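PDB 3SC6: dTDP-4-dehydrorhamnose reductase from Bacillus anthracis, which probably catalyses the NADPH-dependent reduction of dTDP-4-dehydro-L-rhamnose to dTDP-L-rhamnose, the final step in making this activated sugar. Local coordinates for residues A[40-45]-A[88-93]; A[118-123]-A[259-264]; A[155-160]-A[278-283]. All coordinates share one frame; numbering follows the deposited sequence.

Contact 1. Residues A[40-45]-A[88-93]. With NAP (NADP nicotinamide-adenine-dinucleotide phosphate), chain G.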
loop_
_atom_site.group_PDB
_atom_site.type_symbol
_atom_site.label_atom_id
_atom_site.label_comp_id
_atom_site.label_asym_id
_atom_site.label_seq_id
_atom_site.Cartn_x
_atom_site.Cartn_y
_atom_site.Cartn_z
ATOM N N LEU A 40 9.910 -16.691 -5.200
ATOM C CA LEU A 40 8.625 -16.612 -5.906
ATOM C C LEU A 40 8.601 -15.389 -6.817
ATOM O O LEU A 40 8.143 -14.313 -6.419
ATOM C CB LEU A 40 7.455 -16.555 -4.916
ATOM C CG LEU A 40 6.038 -16.456 -5.508
ATOM C CD1 LEU A 40 5.761 -17.594 -6.471
ATOM C CD2 LEU A 40 4.987 -16.425 -4.401
ATOM N N ASP A 41 9.112 -15.560 -8.034
ATOM C CA ASP A 41 9.154 -14.478 -9.008
ATOM C C ASP A 41 7.766 -14.332 -9.626
ATOM O O ASP A 41 7.306 -15.195 -10.366
ATOM C CB ASP A 41 10.207 -14.755 -10.078
ATOM C CG ASP A 41 10.325 -13.632 -11.086
ATOM O OD1 ASP A 41 9.562 -12.650 -10.988
ATOM O OD2 ASP A 41 11.188 -13.728 -11.980
ATOM N N ILE A 42 7.117 -13.220 -9.307
ATOM C CA ILE A 42 5.777 -12.910 -9.790
ATOM C C ILE A 42 5.688 -12.936 -11.322
ATOM O O ILE A 42 4.659 -13.316 -11.880
ATOM C CB ILE A 42 5.362 -11.505 -9.299
ATOM C CG1 ILE A 42 3.885 -11.232 -9.510
ATOM C CG2 ILE A 42 6.206 -10.437 -9.957
ATOM C CD1 ILE A 42 3.498 -9.827 -9.060
ATOM N N THR A 43 6.770 -12.550 -11.995
ATOM C CA THR A 43 6.802 -12.523 -13.461
ATOM C C THR A 43 7.000 -13.893 -14.117
ATOM O O THR A 43 6.979 -13.997 -15.342
ATOM C CB THR A 43 7.902 -11.579 -13.975
ATOM O OG1 THR A 43 9.185 -12.052 -13.552
ATOM C CG2 THR A 43 7.678 -10.168 -13.454
ATOM N N ASN A 44 7.210 -14.931 -13.312
ATOM C CA ASN A 44 7.405 -16.291 -13.828
ATOM C C ASN A 44 6.161 -17.111 -13.486
ATOM O O ASN A 44 6.045 -17.660 -12.390
ATOM C CB ASN A 44 8.668 -16.913 -13.223
ATOM C CG ASN A 44 8.947 -18.311 -13.747
ATOM O OD1 ASN A 44 8.163 -18.878 -14.508
ATOM N ND2 ASN A 44 10.072 -18.872 -13.335
ATOM N N ILE A 45 5.237 -17.191 -14.438
ATOM C CA ILE A 45 3.985 -17.920 -14.246
ATOM C C ILE A 45 4.196 -19.400 -13.920
ATOM O O ILE A 45 3.510 -19.955 -13.060
ATOM C CB ILE A 45 3.048 -17.755 -15.472
ATOM C CG1 ILE A 45 1.635 -18.251 -15.142
ATOM C CG2 ILE A 45 3.652 -18.415 -16.716
ATOM C CD1 ILE A 45 0.636 -18.067 -16.274
ATOM N N ARG A 88 -1.687 -10.642 -12.914
ATOM C CA ARG A 88 -2.439 -11.542 -13.778
ATOM C C ARG A 88 -2.027 -13.000 -13.495
ATOM O O ARG A 88 -2.884 -13.882 -13.409
ATOM C CB ARG A 88 -2.237 -11.101 -15.237
ATOM C CG ARG A 88 -2.987 -11.863 -16.331
ATOM C CD ARG A 88 -2.522 -13.281 -16.514
ATOM N NE ARG A 88 -1.097 -13.291 -16.815
ATOM C CZ ARG A 88 -0.576 -13.138 -18.031
ATOM N NH1 ARG A 88 0.742 -13.162 -18.186
ATOM N NH2 ARG A 88 -1.360 -12.949 -19.089
ATOM N N ASN A 89 -0.726 -13.236 -13.315
ATOM C CA ASN A 89 -0.203 -14.580 -13.028
ATOM C C ASN A 89 -0.677 -15.083 -11.664
ATOM O O ASN A 89 -1.071 -16.241 -11.516
ATOM C CB ASN A 89 1.332 -14.584 -13.047
ATOM C CG ASN A 89 1.909 -14.212 -14.400
ATOM O OD1 ASN A 89 1.198 -14.160 -15.399
ATOM N ND2 ASN A 89 3.216 -13.980 -14.440
ATOM N N VAL A 90 -0.618 -14.211 -10.661
ATOM C CA VAL A 90 -1.050 -14.576 -9.311
ATOM C C VAL A 90 -2.560 -14.778 -9.300
ATOM O O VAL A 90 -3.082 -15.551 -8.498
ATOM C CB VAL A 90 -0.641 -13.513 -8.273
ATOM C CG1 VAL A 90 -1.214 -13.838 -6.900
ATOM C CG2 VAL A 90 0.883 -13.392 -8.221
ATOM N N ALA A 91 -3.253 -14.084 -10.203
ATOM C CA ALA A 91 -4.702 -14.194 -10.309
ATOM C C ALA A 91 -5.051 -15.582 -10.831
ATOM O O ALA A 91 -5.879 -16.286 -10.246
ATOM C CB ALA A 91 -5.248 -13.125 -11.225
ATOM N N VAL A 92 -4.411 -15.971 -11.931
ATOM C CA VAL A 92 -4.635 -17.281 -12.538
ATOM C C VAL A 92 -4.446 -18.392 -11.501
ATOM O O VAL A 92 -5.336 -19.216 -11.296
ATOM C CB VAL A 92 -3.671 -17.523 -13.726
ATOM C CG1 VAL A 92 -3.806 -18.939 -14.249
ATOM C CG2 VAL A 92 -3.916 -16.505 -14.833
ATOM N N ALA A 93 -3.291 -18.395 -10.840
ATOM C CA ALA A 93 -2.981 -19.401 -9.822
ATOM C C ALA A 93 -4.022 -19.404 -8.702
ATOM O O ALA A 93 -4.463 -20.466 -8.257
ATOM C CB ALA A 93 -1.596 -19.163 -9.254
HETATM P PA NAP G . 7.996 -2.381 -1.340
HETATM O O1A NAP G . 8.696 -1.954 -2.607
HETATM O O2A NAP G . 8.767 -2.392 -0.038
HETATM O O5B NAP G . 7.362 -3.844 -1.555
HETATM C C5B NAP G . 7.314 -4.470 -2.834
HETATM C C4B NAP G . 8.130 -5.757 -2.785
HETATM O O4B NAP G . 7.906 -6.524 -3.979
HETATM C C3B NAP G . 9.630 -5.483 -2.692
HETATM O O3B NAP G . 10.213 -6.118 -1.551
HETATM C C2B NAP G . 10.201 -6.069 -3.963
HETATM O O2B NAP G . 11.489 -6.649 -3.758
HETATM C C1B NAP G . 9.154 -7.104 -4.356
HETATM N N9A NAP G . 9.261 -7.503 -5.786
HETATM C C8A NAP G . 9.772 -6.787 -6.806
HETATM N N7A NAP G . 9.708 -7.532 -7.933
HETATM C C5A NAP G . 9.165 -8.719 -7.606
HETATM C C6A NAP G . 8.836 -9.949 -8.364
HETATM N N6A NAP G . 9.083 -10.029 -9.695
HETATM N N1A NAP G . 8.276 -10.983 -7.695
HETATM C C2A NAP G . 8.031 -10.894 -6.373
HETATM N N3A NAP G . 8.327 -9.784 -5.666
HETATM C C4A NAP G . 8.890 -8.697 -6.254
HETATM O O3 NAP G . 6.672 -1.474 -1.158
HETATM P PN NAP G . 5.470 -1.857 -0.141
HETATM O O1N NAP G . 4.880 -0.566 0.378
HETATM O O2N NAP G . 5.915 -2.934 0.816
HETATM O O5D NAP G . 4.389 -2.525 -1.121
HETATM C C5D NAP G . 3.071 -2.818 -0.659
HETATM C C4D NAP G . 2.041 -2.528 -1.750
HETATM O O4D NAP G . 1.362 -1.293 -1.474
HETATM C C3D NAP G . 2.662 -2.397 -3.138
HETATM O O3D NAP G . 2.021 -3.292 -4.051
HETATM C C2D NAP G . 2.426 -0.960 -3.551
HETATM O O2D NAP G . 2.109 -0.890 -4.942
HETATM C C1D NAP G . 1.272 -0.502 -2.666
HETATM N N1N NAP G . 1.311 0.932 -2.341
HETATM C C2N NAP G . 2.365 1.448 -1.687
HETATM C C3N NAP G . 2.414 2.805 -1.368
HETATM C C7N NAP G . 3.611 3.353 -0.637
HETATM O O7N NAP G . 4.551 2.608 -0.402
HETATM N N7N NAP G . 3.634 4.628 -0.254
HETATM C C4N NAP G . 1.349 3.624 -1.733
HETATM C C5N NAP G . 0.271 3.068 -2.401
HETATM C C6N NAP G . 0.274 1.709 -2.694
HETATM P P2B NAP G . 12.818 -5.912 -4.296
HETATM O O1X NAP G . 13.929 -6.701 -3.647
HETATM O O2X NAP G . 12.754 -6.052 -5.798
HETATM O O3X NAP G . 12.686 -4.492 -3.804
#
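I42, on the loop after strand 30-35, and I45, which begins helix 45-55, lie against N89 and V90 of helix 76-97, while the start of this loop faces NADP. D41 OD1 accepts a hydrogen bond from N6A of the adenine (3.0 Å). The same oxygen takes T43 OG1 and T43 N from one face of the carboxylate, the backbone bond making an Asx turn inside the type I turn 41-44. I42 serves both partners. Its N donates to adenine N1A (3.0 Å, 169°), its CG1, anti to the backbone N (chi1 -168°), reaches V90 CG2 at 3.9 Å, and its O accepts from N89 ND2 (3.0 Å). R88 NE (2.8 Å) and R88 NH1 (3.0 Å) both grip N89 OD1, which fixes the amide with its NH2 toward the loop. An asparagine suits this place because it accepts on one side and donates on the other. N44, at the N-cap of helix 45-55, turns its OD1 to S46. I45 then lays its CB against N89 CG at 3.9 Å. An aspartate followed by an apolar residue, reading N6A and N1A of adenine, is characteristic of the Rossmann-fold coenzyme site in extended short-chain dehydrogenase/reductases.

Contact 2. Residues A[118-123]-A[259-264]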
loop_
_atom_site.group_PDB
_atom_site.type_symbol
_atom_site.label_atom_id
_atom_site.label_comp_id
_atom_site.label_asym_id
_atom_site.label_seq_id
_atom_site.Cartn_x
_atom_site.Cartn_y
_atom_site.Cartn_z
ATOM N N TYR A 118 -12.206 10.225 -3.705
ATOM C CA TYR A 118 -12.992 9.371 -4.582
ATOM C C TYR A 118 -13.474 8.135 -3.836
ATOM O O TYR A 118 -12.808 7.670 -2.909
ATOM C CB TYR A 118 -12.116 8.906 -5.746
ATOM C CG TYR A 118 -11.523 10.023 -6.573
ATOM C CD1 TYR A 118 -12.182 10.509 -7.698
ATOM C CD2 TYR A 118 -10.299 10.591 -6.231
ATOM C CE1 TYR A 118 -11.640 11.533 -8.462
ATOM C CE2 TYR A 118 -9.749 11.616 -6.986
ATOM C CZ TYR A 118 -10.426 12.082 -8.102
ATOM O OH TYR A 118 -9.887 13.098 -8.857
ATOM N N ASP A 119 -14.636 7.611 -4.228
ATOM C CA ASP A 119 -15.162 6.411 -3.583
ATOM C C ASP A 119 -14.731 5.242 -4.464
ATOM O O ASP A 119 -14.155 5.443 -5.539
ATOM C CB ASP A 119 -16.687 6.432 -3.377
ATOM C CG ASP A 119 -17.472 6.432 -4.674
ATOM O OD1 ASP A 119 -18.717 6.443 -4.597
ATOM O OD2 ASP A 119 -16.865 6.402 -5.764
ATOM N N GLU A 120 -15.033 4.026 -4.031
ATOM C CA GLU A 120 -14.646 2.845 -4.784
ATOM C C GLU A 120 -15.381 2.674 -6.113
ATOM O O GLU A 120 -14.961 1.870 -6.944
ATOM C CB GLU A 120 -14.842 1.578 -3.942
ATOM C CG GLU A 120 -14.085 1.511 -2.598
ATOM C CD GLU A 120 -14.569 2.511 -1.540
ATOM O OE1 GLU A 120 -15.467 3.329 -1.824
ATOM O OE2 GLU A 120 -14.052 2.455 -0.406
ATOM N N PHE A 121 -16.448 3.436 -6.336
ATOM C CA PHE A 121 -17.208 3.309 -7.577
ATOM C C PHE A 121 -16.830 4.235 -8.736
ATOM O O PHE A 121 -17.245 3.988 -9.871
ATOM C CB PHE A 121 -18.698 3.434 -7.283
ATOM C CG PHE A 121 -19.177 2.451 -6.270
ATOM C CD1 PHE A 121 -19.470 1.147 -6.639
ATOM C CD2 PHE A 121 -19.342 2.829 -4.945
ATOM C CE1 PHE A 121 -19.901 0.231 -5.699
ATOM C CE2 PHE A 121 -19.778 1.923 -4.005
ATOM C CZ PHE A 121 -20.061 0.621 -4.379
ATOM N N HIS A 122 -16.078 5.303 -8.468
ATOM C CA HIS A 122 -15.683 6.211 -9.548
ATOM C C HIS A 122 -14.674 5.546 -10.476
ATOM O O HIS A 122 -13.779 4.828 -10.029
ATOM C CB HIS A 122 -15.131 7.550 -9.033
ATOM C CG HIS A 122 -16.150 8.411 -8.349
ATOM N ND1 HIS A 122 -15.987 8.897 -7.070
ATOM C CD2 HIS A 122 -17.353 8.869 -8.775
ATOM C CE1 HIS A 122 -17.043 9.621 -6.738
ATOM N NE2 HIS A 122 -17.887 9.617 -7.755
ATOM N N ASN A 123 -14.844 5.784 -11.773
ATOM C CA ASN A 123 -13.960 5.219 -12.790
ATOM C C ASN A 123 -12.571 5.798 -12.630
ATOM O O ASN A 123 -12.397 7.014 -12.653
ATOM C CB ASN A 123 -14.470 5.516 -14.201
ATOM C CG ASN A 123 -15.828 4.899 -14.478
ATOM O OD1 ASN A 123 -16.354 4.136 -13.668
ATOM N ND2 ASN A 123 -16.395 5.215 -15.639
ATOM N N HIS A 259 -14.031 6.489 2.481
ATOM C CA HIS A 259 -14.117 5.121 2.978
ATOM C C HIS A 259 -15.544 4.565 2.995
ATOM O O HIS A 259 -16.117 4.321 4.061
ATOM C CB HIS A 259 -13.479 5.065 4.369
ATOM C CG HIS A 259 -12.070 5.579 4.393
ATOM N ND1 HIS A 259 -10.980 4.787 4.102
ATOM C CD2 HIS A 259 -11.578 6.812 4.657
ATOM C CE1 HIS A 259 -9.876 5.510 4.190
ATOM N NE2 HIS A 259 -10.212 6.741 4.526
ATOM N N ASN A 260 -16.102 4.346 1.803
ATOM C CA ASN A 260 -17.458 3.819 1.674
ATOM C C ASN A 260 -17.564 2.321 1.951
ATOM O O ASN A 260 -18.227 1.918 2.901
ATOM C CB ASN A 260 -18.031 4.123 0.287
ATOM C CG ASN A 260 -18.146 5.610 0.012
ATOM O OD1 ASN A 260 -17.808 6.442 0.854
ATOM N ND2 ASN A 260 -18.634 5.951 -1.173
ATOM N N MET A 261 -16.922 1.501 1.123
ATOM C CA MET A 261 -16.969 0.041 1.301
ATOM C C MET A 261 -16.785 -0.423 2.743
ATOM O O MET A 261 -17.524 -1.297 3.190
ATOM C CB MET A 261 -15.999 -0.667 0.348
ATOM C CG MET A 261 -16.389 -0.562 -1.133
ATOM S SD MET A 261 -17.916 -1.439 -1.582
ATOM C CE MET A 261 -17.443 -3.128 -1.212
ATOM N N LEU A 262 -15.811 0.126 3.469
ATOM C CA LEU A 262 -15.608 -0.275 4.870
ATOM C C LEU A 262 -16.848 0.053 5.685
ATOM O O LEU A 262 -17.345 -0.772 6.443
ATOM C CB LEU A 262 -14.401 0.423 5.498
ATOM C CG LEU A 262 -13.006 0.107 4.969
ATOM C CD1 LEU A 262 -11.979 1.001 5.646
ATOM C CD2 LEU A 262 -12.679 -1.367 5.189
ATOM N N ARG A 263 -17.337 1.273 5.522
ATOM C CA ARG A 263 -18.524 1.738 6.228
ATOM C C ARG A 263 -19.806 1.039 5.769
ATOM O O ARG A 263 -20.718 0.838 6.569
ATOM C CB ARG A 263 -18.603 3.261 6.116
ATOM C CG ARG A 263 -19.863 3.931 6.636
ATOM C CD ARG A 263 -19.657 5.446 6.603
ATOM N NE ARG A 263 -19.153 5.902 5.302
ATOM C CZ ARG A 263 -19.903 6.258 4.262
ATOM N NH1 ARG A 263 -19.318 6.649 3.133
ATOM N NH2 ARG A 263 -21.225 6.222 4.335
ATOM N N LEU A 264 -19.870 0.656 4.496
ATOM C CA LEU A 264 -21.051 -0.033 3.969
ATOM C C LEU A 264 -21.040 -1.528 4.327
ATOM O O LEU A 264 -22.067 -2.194 4.233
ATOM C CB LEU A 264 -21.165 0.130 2.446
ATOM C CG LEU A 264 -21.366 1.535 1.869
ATOM C CD1 LEU A 264 -21.339 1.484 0.345
ATOM C CD2 LEU A 264 -22.667 2.155 2.366
HETATM O O HOH W 1 -13.346 1.845 2.060
#
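E120 reaches from its loop to the first turn of helix 260-264, where its OE2 accepts a long, weak hydrogen bond from M261 N (3.4 Å, 143°). The chain bends at chi2 (68°), which carries CD toward the helix. Its methylene carbon CG packs on M261 CG, while the other oxygen, OE1, lies 3.4 Å from N260 CB. A water adds a second route to the helix, donating to E120 OE2 at 2.6 Å and accepting weakly from L262 N. Glutamate fits here because its aliphatic part packs against methionine while its carboxylate meets M261 N directly and L262 N through water. N260 turns its amide toward D119, with ND2 lying beside D119 CB.

Next to it, M261 bends at chi2 and chi3 and turns its sulfur to F121. SD stands 4.1 Å from F121 CZ and 5.1 Å from the ring centroid, 52° off the ring normal, an oblique Met-aromatic contact at the outer edge of the protein. A flexible thioether can settle obliquely against such a ring without demanding a precise fit.

In the second shell, D119 shapes the type I turn 119-122 that presents E120 and F121. Its OD2 accepts weak bonds from F121 N (3.0 Å) and H122 N (3.0 Å). On the other side, H259 occupies the N-cap position and its ND1 bonds H211 O. H211 N also donates weakly to E120 OE2, and backbone bonds join Y118 to Q258.

Two weak N-H donors and a closely bound water thus share one carboxylate oxygen near a helix N terminus. The partial positive charge of that end would tend to favour the ionised glutamate, and the bridging water links the buried carboxylate to L262 N as well.

Contact 3. Residues A[155-160]-A[278-283]. With NAP (NADP nicotinamide-adenine-dinucleotide phosphate), chain G.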
loop_
_atom_site.group_PDB
_atom_site.type_symbol
_atom_site.label_atom_id
_atom_site.label_comp_id
_atom_site.label_asym_id
_atom_site.label_seq_id
_atom_site.Cartn_x
_atom_site.Cartn_y
_atom_site.Cartn_z
ATOM N N TRP A 155 0.443 6.579 0.902
ATOM C CA TRP A 155 1.360 7.137 1.902
ATOM C C TRP A 155 1.595 6.118 2.998
ATOM O O TRP A 155 1.506 6.418 4.186
ATOM C CB TRP A 155 0.717 8.412 2.445
ATOM C CG TRP A 155 0.695 9.542 1.453
ATOM C CD1 TRP A 155 0.248 9.499 0.164
ATOM C CD2 TRP A 155 0.887 10.932 1.751
ATOM N NE1 TRP A 155 0.306 10.747 -0.401
ATOM C CE2 TRP A 155 0.670 11.649 0.559
ATOM C CE3 TRP A 155 1.273 11.631 2.898
ATOM C CZ2 TRP A 155 0.823 13.029 0.480
ATOM C CZ3 TRP A 155 1.428 13.001 2.816
ATOM C CH2 TRP A 155 1.201 13.687 1.615
ATOM N N LEU A 156 1.907 4.904 2.566
ATOM C CA LEU A 156 2.152 3.791 3.459
ATOM C C LEU A 156 3.567 3.840 4.043
ATOM O O LEU A 156 4.524 4.156 3.336
ATOM C CB LEU A 156 1.942 2.493 2.672
ATOM C CG LEU A 156 2.026 1.155 3.395
ATOM C CD1 LEU A 156 0.980 1.088 4.493
ATOM C CD2 LEU A 156 1.820 0.028 2.401
ATOM N N TYR A 157 3.689 3.543 5.338
ATOM C CA TYR A 157 4.984 3.541 6.021
ATOM C C TYR A 157 4.893 2.574 7.194
ATOM O O TYR A 157 3.859 2.511 7.861
ATOM C CB TYR A 157 5.346 4.932 6.538
ATOM C CG TYR A 157 4.448 5.438 7.640
ATOM C CD1 TYR A 157 3.272 6.113 7.356
ATOM C CD2 TYR A 157 4.796 5.257 8.972
ATOM C CE1 TYR A 157 2.455 6.579 8.375
ATOM C CE2 TYR A 157 3.995 5.716 9.992
ATOM C CZ TYR A 157 2.826 6.376 9.696
ATOM O OH TYR A 157 2.032 6.833 10.722
ATOM N N GLY A 158 5.967 1.831 7.452
ATOM C CA GLY A 158 5.983 0.865 8.555
ATOM C C GLY A 158 7.278 0.803 9.343
ATOM O O GLY A 158 8.147 1.662 9.209
ATOM N N LYS A 159 7.397 -0.228 10.174
ATOM C CA LYS A 159 8.580 -0.425 11.002
ATOM C C LYS A 159 9.830 -0.734 10.207
ATOM O O LYS A 159 10.915 -0.238 10.517
ATOM C CB LYS A 159 8.393 -1.616 11.956
ATOM C CG LYS A 159 7.273 -1.519 12.963
ATOM C CD LYS A 159 7.283 -2.758 13.860
ATOM C CE LYS A 159 6.203 -2.701 14.925
ATOM N NZ LYS A 159 4.832 -2.612 14.340
ATOM N N TYR A 160 9.676 -1.556 9.178
ATOM C CA TYR A 160 10.805 -1.964 8.361
ATOM C C TYR A 160 10.965 -1.173 7.074
ATOM O O TYR A 160 10.001 -0.630 6.538
ATOM C CB TYR A 160 10.653 -3.454 8.068
ATOM C CG TYR A 160 10.438 -4.240 9.345
ATOM C CD1 TYR A 160 11.504 -4.698 10.101
ATOM C CD2 TYR A 160 9.154 -4.495 9.805
ATOM C CE1 TYR A 160 11.295 -5.397 11.275
ATOM C CE2 TYR A 160 8.936 -5.189 10.969
ATOM C CZ TYR A 160 10.004 -5.640 11.700
ATOM O OH TYR A 160 9.773 -6.333 12.860
ATOM N N GLU A 278 1.041 7.763 16.092
ATOM C CA GLU A 278 1.351 7.588 17.503
ATOM C C GLU A 278 1.821 6.177 17.780
ATOM O O GLU A 278 2.894 5.970 18.348
ATOM C CB GLU A 278 0.133 7.841 18.396
ATOM C CG GLU A 278 -0.469 9.226 18.334
ATOM C CD GLU A 278 -1.647 9.379 19.288
ATOM O OE1 GLU A 278 -1.919 8.431 20.059
ATOM O OE2 GLU A 278 -2.291 10.448 19.278
ATOM N N ARG A 279 1.017 5.204 17.358
ATOM C CA ARG A 279 1.345 3.800 17.584
ATOM C C ARG A 279 2.640 3.379 16.873
ATOM O O ARG A 279 3.203 2.329 17.176
ATOM C CB ARG A 279 0.124 2.895 17.297
ATOM C CG ARG A 279 0.321 1.427 17.681
ATOM C CD ARG A 279 -1.005 0.637 17.697
ATOM N NE ARG A 279 -1.694 0.467 16.418
ATOM C CZ ARG A 279 -1.585 -0.609 15.635
ATOM N NH1 ARG A 279 -2.267 -0.674 14.498
ATOM N NH2 ARG A 279 -0.814 -1.633 15.990
ATOM N N PHE A 280 3.119 4.214 15.952
ATOM C CA PHE A 280 4.360 3.928 15.241
ATOM C C PHE A 280 5.531 4.074 16.203
ATOM O O PHE A 280 6.381 3.190 16.293
ATOM C CB PHE A 280 4.563 4.863 14.055
ATOM C CG PHE A 280 5.898 4.701 13.401
ATOM C CD1 PHE A 280 6.093 3.764 12.407
ATOM C CD2 PHE A 280 6.970 5.486 13.798
ATOM C CE1 PHE A 280 7.332 3.611 11.814
ATOM C CE2 PHE A 280 8.211 5.342 13.210
ATOM C CZ PHE A 280 8.394 4.403 12.215
ATOM N N PHE A 281 5.585 5.203 16.907
ATOM C CA PHE A 281 6.661 5.445 17.868
ATOM C C PHE A 281 6.562 4.481 19.041
ATOM O O PHE A 281 7.577 3.996 19.536
ATOM C CB PHE A 281 6.644 6.886 18.395
ATOM C CG PHE A 281 6.918 7.933 17.346
ATOM C CD1 PHE A 281 8.221 8.330 17.072
ATOM C CD2 PHE A 281 5.881 8.541 16.657
ATOM C CE1 PHE A 281 8.481 9.298 16.118
ATOM C CE2 PHE A 281 6.138 9.511 15.701
ATOM C CZ PHE A 281 7.438 9.888 15.432
ATOM N N ILE A 282 5.336 4.207 19.480
ATOM C CA ILE A 282 5.100 3.297 20.604
ATOM C C ILE A 282 5.665 1.905 20.350
ATOM O O ILE A 282 6.295 1.311 21.228
ATOM C CB ILE A 282 3.590 3.161 20.925
ATOM C CG1 ILE A 282 3.005 4.509 21.354
ATOM C CG2 ILE A 282 3.378 2.157 22.042
ATOM C CD1 ILE A 282 1.525 4.456 21.682
ATOM N N GLU A 283 5.451 1.396 19.141
ATOM C CA GLU A 283 5.927 0.067 18.768
ATOM C C GLU A 283 7.400 -0.000 18.338
ATOM O O GLU A 283 8.033 -1.047 18.475
ATOM C CB GLU A 283 5.023 -0.518 17.679
ATOM C CG GLU A 283 3.575 -0.697 18.129
ATOM C CD GLU A 283 2.674 -1.261 17.043
ATOM O OE1 GLU A 283 3.137 -1.425 15.897
ATOM O OE2 GLU A 283 1.492 -1.531 17.339
HETATM P PA NAP G . 7.996 -2.381 -1.340
HETATM O O1A NAP G . 8.696 -1.954 -2.607
HETATM O O2A NAP G . 8.767 -2.392 -0.038
HETATM O O5B NAP G . 7.362 -3.844 -1.555
HETATM C C5B NAP G . 7.314 -4.470 -2.834
HETATM C C4B NAP G . 8.130 -5.757 -2.785
HETATM O O4B NAP G . 7.906 -6.524 -3.979
HETATM C C3B NAP G . 9.630 -5.483 -2.692
HETATM O O3B NAP G . 10.213 -6.118 -1.551
HETATM C C2B NAP G . 10.201 -6.069 -3.963
HETATM O O2B NAP G . 11.489 -6.649 -3.758
HETATM C C1B NAP G . 9.154 -7.104 -4.356
HETATM N N9A NAP G . 9.261 -7.503 -5.786
HETATM C C8A NAP G . 9.772 -6.787 -6.806
HETATM N N7A NAP G . 9.708 -7.532 -7.933
HETATM C C5A NAP G . 9.165 -8.719 -7.606
HETATM C C6A NAP G . 8.836 -9.949 -8.364
HETATM N N6A NAP G . 9.083 -10.029 -9.695
HETATM N N1A NAP G . 8.276 -10.983 -7.695
HETATM C C2A NAP G . 8.031 -10.894 -6.373
HETATM N N3A NAP G . 8.327 -9.784 -5.666
HETATM C C4A NAP G . 8.890 -8.697 -6.254
HETATM O O3 NAP G . 6.672 -1.474 -1.158
HETATM P PN NAP G . 5.470 -1.857 -0.141
HETATM O O1N NAP G . 4.880 -0.566 0.378
HETATM O O2N NAP G . 5.915 -2.934 0.816
HETATM O O5D NAP G . 4.389 -2.525 -1.121
HETATM C C5D NAP G . 3.071 -2.818 -0.659
HETATM C C4D NAP G . 2.041 -2.528 -1.750
HETATM O O4D NAP G . 1.362 -1.293 -1.474
HETATM C C3D NAP G . 2.662 -2.397 -3.138
HETATM O O3D NAP G . 2.021 -3.292 -4.051
HETATM C C2D NAP G . 2.426 -0.960 -3.551
HETATM O O2D NAP G . 2.109 -0.890 -4.942
HETATM C C1D NAP G . 1.272 -0.502 -2.666
HETATM N N1N NAP G . 1.311 0.932 -2.341
HETATM C C2N NAP G . 2.365 1.448 -1.687
HETATM C C3N NAP G . 2.414 2.805 -1.368
HETATM C C7N NAP G . 3.611 3.353 -0.637
HETATM O O7N NAP G . 4.551 2.608 -0.402
HETATM N N7N NAP G . 3.634 4.628 -0.254
HETATM C C4N NAP G . 1.349 3.624 -1.733
HETATM C C5N NAP G . 0.271 3.068 -2.401
HETATM C C6N NAP G . 0.274 1.709 -2.694
HETATM P P2B NAP G . 12.818 -5.912 -4.296
HETATM O O1X NAP G . 13.929 -6.701 -3.647
HETATM O O2X NAP G . 12.754 -6.052 -5.798
HETATM O O3X NAP G . 12.686 -4.492 -3.804
#
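E283 OE1 is held by two groups, K159 NZ at 2.6 Å and the hydroxyl of Y190, and K159 NZ is itself bonded to that hydroxyl. The lysine comes in on the anti side of the carboxylate, 27° out of its plane. K159 runs out extended until chi4 (60°) turns NZ aside toward the acid, and its CE comes 3.7 Å from E283 CB. The second oxygen, E283 OE2, accepts from R279 NH2 (2.7 Å) on its syn side, one helical turn back, and R279 NH1 goes on to D193. Glutamate thus joins two basic residues whose like charges stay 6.0 Å apart between K159 NZ and R279 NH2. With a positive group at each oxygen, the acid is probably kept ionised.

Beside this network the contact becomes aromatic. Y157 turns its edge to the face of F280, offset, with centroids 5.6 Å apart and planes at 62°. Y157 CE2 makes the nearest approach, 3.7 Å from F280 CD1. The phenylalanine's own edge meets the G158 carbonyl, G158 O lying 3.4 Å from F280 CE1, a polarity match between ring C-H and oxygen. Phenylalanine suits this buried place, where its ring meets another ring and a backbone carbonyl.

Just upstream, L156 touches the carboxamide of the NADP nicotinamide, its CB 3.8 Å from C7N. Helix 273-283 packs on the C-terminal end of strand 148-157, whose residues W155 and L156 line the NADP pocket. Backbone bonds run from Y157 to T189, in strand 185-190, and to V191, at the start of helix 191-202. A192 of that helix touches R279 and E283, Q20 of helix 16-24 accepts from K159 N, and helix 220-231 covers F281.

How the contacts relate
From the N terminus, contact 1 comes first and is complete before the others begin: it closes the excursion through helix 45-55, strand 59-62, helix 69-72 and the first turns of helix 76-97, at the adenine end of NADP. Contact 2 then opens in the loop before helix 129-144 and contact 3 at the end of strand 148-157. Contact 2 closes at helix 260-264 and contact 3 at helix 273-283, so the two cross rather than nest; contact 2 brings the C-terminal part back to the loop 118-123, contact 3 to the main sheet. Contacts 1 and 3 lie on opposite sides of the chain's centre, yet both touch NADP; their nearest atoms are about 15 Å apart.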